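Local structure of antibiotic biosynthesis monooxygenase (Thermus thermophilus, 1IUJ) at residues A64-S68 / P69-E73; E20-R23 / Q24-L28. The protein is of unproven function but is probably a monooxygenase, and binds zinc ions in the crystal. All coordinates share one frame; numbering follows the deposited sequence.

Interaction 1 of 2, residues A64-S68 / P69-E73. With ZN (zinc ion), chain D.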
loop_
_atom_site.group_PDB
_atom_site.type_symbol
_atom_site.label_atom_id
_atom_site.label_comp_id
_atom_site.label_asym_id
_atom_site.label_seq_id
_atom_site.Cartn_x
_atom_site.Cartn_y
_atom_site.Cartn_z
ATOM N N ALA B 64 -6.229 7.657 17.818
ATOM C CA ALA B 64 -6.889 8.920 18.173
ATOM C C ALA B 64 -7.821 9.376 17.045
ATOM O O ALA B 64 -8.965 9.821 17.251
ATOM C CB ALA B 64 -5.850 9.956 18.479
ATOM N N TRP B 65 -7.339 9.227 15.821
ATOM C CA TRP B 65 -8.145 9.546 14.684
ATOM C C TRP B 65 -9.442 8.735 14.614
ATOM O O TRP B 65 -10.504 9.281 14.368
ATOM C CB TRP B 65 -7.344 9.328 13.412
ATOM C CG TRP B 65 -8.176 9.743 12.298
ATOM C CD1 TRP B 65 -8.831 10.957 12.174
ATOM C CD2 TRP B 65 -8.558 8.973 11.180
ATOM N NE1 TRP B 65 -9.574 10.973 11.028
ATOM C CE2 TRP B 65 -9.418 9.770 10.389
ATOM C CE3 TRP B 65 -8.249 7.693 10.742
ATOM C CZ2 TRP B 65 -9.964 9.322 9.182
ATOM C CZ3 TRP B 65 -8.786 7.246 9.547
ATOM C CH2 TRP B 65 -9.640 8.055 8.780
ATOM N N THR B 66 -9.376 7.422 14.819
ATOM C CA THR B 66 -10.594 6.599 14.774
ATOM C C THR B 66 -11.644 7.015 15.793
ATOM O O THR B 66 -12.810 6.744 15.601
ATOM C CB THR B 66 -10.337 5.078 14.927
ATOM O OG1 THR B 66 -9.801 4.804 16.246
ATOM C CG2 THR B 66 -9.286 4.563 13.916
ATOM N N GLU B 67 -11.218 7.681 16.867
ATOM C CA GLU B 67 -12.134 8.114 17.898
ATOM C C GLU B 67 -12.620 9.555 17.732
ATOM O O GLU B 67 -13.373 10.025 18.581
ATOM C CB GLU B 67 -11.494 7.899 19.265
ATOM C CG GLU B 67 -11.359 6.393 19.553
ATOM C CD GLU B 67 -10.536 6.066 20.782
ATOM O OE1 GLU B 67 -10.063 6.954 21.499
ATOM O OE2 GLU B 67 -10.302 4.854 20.967
ATOM N N SER B 68 -12.251 10.196 16.625
ATOM C CA SER B 68 -12.509 11.629 16.418
ATOM C C SER B 68 -13.815 11.935 15.702
ATOM O O SER B 68 -14.312 11.156 14.911
ATOM C CB SER B 68 -11.336 12.238 15.636
ATOM O OG SER B 68 -11.367 11.906 14.260
ATOM N N PRO B 69 -14.367 13.117 15.950
ATOM C CA PRO B 69 -15.527 13.559 15.191
ATOM C C PRO B 69 -15.231 13.692 13.700
ATOM O O PRO B 69 -16.138 13.397 12.942
ATOM C CB PRO B 69 -15.886 14.913 15.846
ATOM C CG PRO B 69 -14.667 15.333 16.535
ATOM C CD PRO B 69 -13.952 14.102 16.970
ATOM N N ALA B 70 -14.007 14.075 13.302
ATOM C CA ALA B 70 -13.609 14.105 11.883
ATOM C C ALA B 70 -13.770 12.724 11.226
ATOM O O ALA B 70 -14.262 12.602 10.094
ATOM C CB ALA B 70 -12.166 14.592 11.757
ATOM N N PHE B 71 -13.351 11.677 11.924
ATOM C CA PHE B 71 -13.456 10.340 11.320
ATOM C C PHE B 71 -14.925 9.963 11.129
ATOM O O PHE B 71 -15.323 9.430 10.076
ATOM C CB PHE B 71 -12.731 9.363 12.238
ATOM C CG PHE B 71 -12.892 7.904 11.882
ATOM C CD1 PHE B 71 -11.811 7.245 11.367
ATOM C CD2 PHE B 71 -14.086 7.202 12.098
ATOM C CE1 PHE B 71 -11.922 5.883 11.035
ATOM C CE2 PHE B 71 -14.188 5.850 11.770
ATOM C CZ PHE B 71 -13.089 5.213 11.240
ATOM N N LYS B 72 -15.741 10.256 12.130
ATOM C CA LYS B 72 -17.171 9.979 12.050
ATOM C C LYS B 72 -17.842 10.746 10.897
ATOM O O LYS B 72 -18.674 10.192 10.193
ATOM C CB LYS B 72 -17.796 10.336 13.392
ATOM C CG LYS B 72 -19.202 9.864 13.569
ATOM C CD LYS B 72 -19.571 9.933 15.049
ATOM C CE LYS B 72 -20.654 8.924 15.387
ATOM N NZ LYS B 72 -21.990 9.373 14.887
ATOM N N GLU B 73 -17.482 12.012 10.694
ATOM C CA GLU B 73 -18.041 12.766 9.573
ATOM C C GLU B 73 -17.569 12.208 8.225
ATOM O O GLU B 73 -18.345 12.169 7.247
ATOM C CB GLU B 73 -17.698 14.261 9.678
ATOM C CG GLU B 73 -18.306 15.059 8.520
ATOM C CD GLU B 73 -18.476 16.553 8.775
ATOM O OE1 GLU B 73 -17.747 17.146 9.593
ATOM O OE2 GLU B 73 -19.355 17.148 8.110
HETATM ZN ZN ZN D . -9.499 6.547 23.318
#

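Interaction 2 of 2, residues E20-R23 / Q24-L28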
loop_
_atom_site.group_PDB
_atom_site.type_symbol
_atom_site.label_atom_id
_atom_site.label_comp_id
_atom_site.label_asym_id
_atom_site.label_seq_id
_atom_site.Cartn_x
_atom_site.Cartn_y
_atom_site.Cartn_z
ATOM N N GLU B 20 -15.339 10.569 -5.436
ATOM C CA GLU B 20 -15.884 11.898 -5.132
ATOM C C GLU B 20 -16.166 11.945 -3.647
ATOM O O GLU B 20 -15.796 12.902 -2.967
ATOM C CB GLU B 20 -17.191 12.124 -5.917
ATOM C CG GLU B 20 -17.368 13.506 -6.555
ATOM C CD GLU B 20 -18.467 13.545 -7.638
ATOM O OE1 GLU B 20 -18.995 14.654 -7.940
ATOM O OE2 GLU B 20 -18.824 12.475 -8.191
ATOM N N ALA B 21 -16.784 10.881 -3.137
ATOM C CA ALA B 21 -17.050 10.744 -1.714
ATOM C C ALA B 21 -15.751 10.701 -0.896
ATOM O O ALA B 21 -15.642 11.367 0.136
ATOM C CB ALA B 21 -17.932 9.516 -1.439
ATOM N N PHE B 22 -14.751 9.950 -1.351
ATOM C CA PHE B 22 -13.495 9.878 -0.614
ATOM C C PHE B 22 -12.560 11.098 -0.676
ATOM O O PHE B 22 -11.648 11.258 0.160
ATOM C CB PHE B 22 -12.697 8.612 -0.894
ATOM C CG PHE B 22 -11.791 8.286 0.230
ATOM C CD1 PHE B 22 -12.072 7.231 1.092
ATOM C CD2 PHE B 22 -10.694 9.122 0.505
ATOM C CE1 PHE B 22 -11.227 6.984 2.164
ATOM C CE2 PHE B 22 -9.847 8.896 1.594
ATOM C CZ PHE B 22 -10.125 7.821 2.418
ATOM N N ARG B 23 -12.771 11.943 -1.672
ATOM C CA ARG B 23 -12.051 13.205 -1.733
ATOM C C ARG B 23 -12.368 14.011 -0.469
ATOM O O ARG B 23 -11.480 14.661 0.122
ATOM C CB ARG B 23 -12.460 13.946 -2.998
ATOM C CG ARG B 23 -11.767 15.277 -3.228
ATOM C CD ARG B 23 -12.029 15.825 -4.610
ATOM N NE ARG B 23 -10.844 15.769 -5.476
ATOM C CZ ARG B 23 -10.533 14.770 -6.313
ATOM N NH1 ARG B 23 -9.426 14.862 -7.050
ATOM N NH2 ARG B 23 -11.309 13.685 -6.430
ATOM N N GLN B 24 -13.626 13.938 -0.042
ATOM C CA GLN B 24 -14.052 14.611 1.189
ATOM C C GLN B 24 -13.408 14.054 2.466
ATOM O O GLN B 24 -13.055 14.813 3.359
ATOM C CB GLN B 24 -15.566 14.641 1.287
ATOM C CG GLN B 24 -16.142 15.911 0.688
ATOM C CD GLN B 24 -17.257 15.634 -0.285
ATOM O OE1 GLN B 24 -18.432 15.823 0.043
ATOM N NE2 GLN B 24 -16.899 15.203 -1.492
ATOM N N ARG B 25 -13.228 12.736 2.543
ATOM C CA ARG B 25 -12.610 12.113 3.705
ATOM C C ARG B 25 -11.154 12.522 3.852
ATOM O O ARG B 25 -10.679 12.737 4.972
ATOM C CB ARG B 25 -12.713 10.596 3.619
ATOM C CG ARG B 25 -14.056 10.053 3.977
ATOM C CD ARG B 25 -14.109 8.540 3.931
ATOM N NE ARG B 25 -13.050 7.865 4.689
ATOM C CZ ARG B 25 -13.215 6.680 5.275
ATOM N NH1 ARG B 25 -14.419 6.137 5.204
ATOM N NH2 ARG B 25 -12.221 6.068 5.958
ATOM N N ALA B 26 -10.451 12.656 2.727
ATOM C CA ALA B 26 -9.062 13.073 2.786
ATOM C C ALA B 26 -9.018 14.508 3.333
ATOM O O ALA B 26 -8.096 14.852 4.025
ATOM C CB ALA B 26 -8.397 12.978 1.414
ATOM N N ARG B 27 -10.031 15.320 3.020
ATOM C CA ARG B 27 -10.095 16.694 3.536
ATOM C C ARG B 27 -10.172 16.739 5.073
ATOM O O ARG B 27 -9.510 17.557 5.709
ATOM C CB ARG B 27 -11.257 17.478 2.901
ATOM C CG ARG B 27 -10.927 17.987 1.497
ATOM C CD ARG B 27 -12.136 18.399 0.673
ATOM N NE ARG B 27 -12.459 19.821 0.770
ATOM C CZ ARG B 27 -13.599 20.311 1.261
ATOM N NH1 ARG B 27 -13.791 21.628 1.286
ATOM N NH2 ARG B 27 -14.552 19.496 1.724
ATOM N N LEU B 28 -10.956 15.842 5.661
ATOM C CA LEU B 28 -11.182 15.856 7.107
ATOM C C LEU B 28 -9.990 15.331 7.920
ATOM O O LEU B 28 -9.862 15.668 9.099
ATOM C CB LEU B 28 -12.454 15.067 7.462
ATOM C CG LEU B 28 -13.791 15.749 7.165
ATOM C CD1 LEU B 28 -14.894 14.743 7.049
ATOM C CD2 LEU B 28 -14.110 16.765 8.262
#

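Interaction 1 of 2, residues A64-S68 / P69-E73
With CG swung away from the backbone N in both residues (chi1 -177° in Trp-65, 172° in Phe-71), the indole of Trp-65 and the phenyl ring of Phe-71 meet across the turn between two helices. The stack is T-shaped: the CD1 edge of Phe-71 points into the face of the six-membered ring of Trp-65, centroids 4.6 Å apart and planes at 72°, while Phe-71 CB makes a CH-pi contact over the five-membered ring. Thr-66 CA lies over a face of the phenyl ring, 4.0 Å from its centroid.

Ser-68 is the N-cap of the second helix. Its OG accepts from Phe-71 N at 3.1 Å and donates to Trp-65 O at 2.8 Å, in the carbonyl plane on a lone pair. One hydroxyl thus joins the end of one helix to the start of the next. Just before the cap, Glu-67 OE1 binds a zinc ion at 1.9 Å.

The contact forms the surface corner between helices 59-66 and 69-74; Trp-65 also meets Trp-56 of strand 50-56 and Val-29 of helix 15-29, and Phe-71 stacks on His-75.

Interaction 2 of 2, residues E20-R23 / Q24-L28
The amide of Ala-26 donates to Phe-22 O over 3.2 Å with an N-H...O angle of 157°, the regular i to i+4 bond of helix 15-29. Weaker backbone bonds flank it, from Gln-24 N to Ala-21 O at 3.3 Å and from Arg-27 N to Arg-23 O.

The main side-chain contact lies between Phe-22 and Arg-25, three residues on. Arg-25 CB sits almost centrally above the phenyl ring, 3.8 Å from its centroid and only 8° off the ring normal, a CH-pi contact. From there the chain runs over the same ring: CD reaches CE1 and CD1, and a bend at chi3 lays the guanidinium above the ring's rim, on the face that CB covers, with CE1 under its flat side; NE is 3.2 Å from Phe-22 CE1 and the planes are 24° apart. Ala-26 CB adds a looser contact, 4.3 Å from Phe-22 CE2. On another side of the helix, Gln-24 bends at chi2 and brings NE2 to 2.9 Å from Glu-20 O.

Phe-22 also packs on Asn-38 and Val-40 of strand 35-43, and Arg-23 and Ala-26 meet Leu-99 of the second subunit. Arg-25 is buried and touches His-75 and Arg-77. Its methylenes pack on the aromatic face, burying apolar surface on both, while the guanidinium is carried toward His-75 and a bound zinc ion, where it would probably add to the local positive potential.

How the interactions relate
From the N terminus the chain first makes strand 2-8 and then helix 15-29, whose middle and C-terminal turns hold interaction 2. Strands 35-43 and 50-56 follow before helices 59-66 and 69-74, at whose junction interaction 1 lies. The contacts are in series, neither nested nor crossed; each is local and closes no long loop. They touch where Ala-70 CB packs on Leu-28 O and Glu-73 CG on Leu-28 CD1. In the ferredoxin-like, dimeric alpha-beta-barrel family fold, interaction 2 meets the antiparallel sheet through Phe-22 and Ala-26, which pack on strand 35-43, while interaction 1 packs against the C-terminal end of helix 15-29 and reaches strand 50-56. His-75 adjoins both, through Phe-71 and Arg-25.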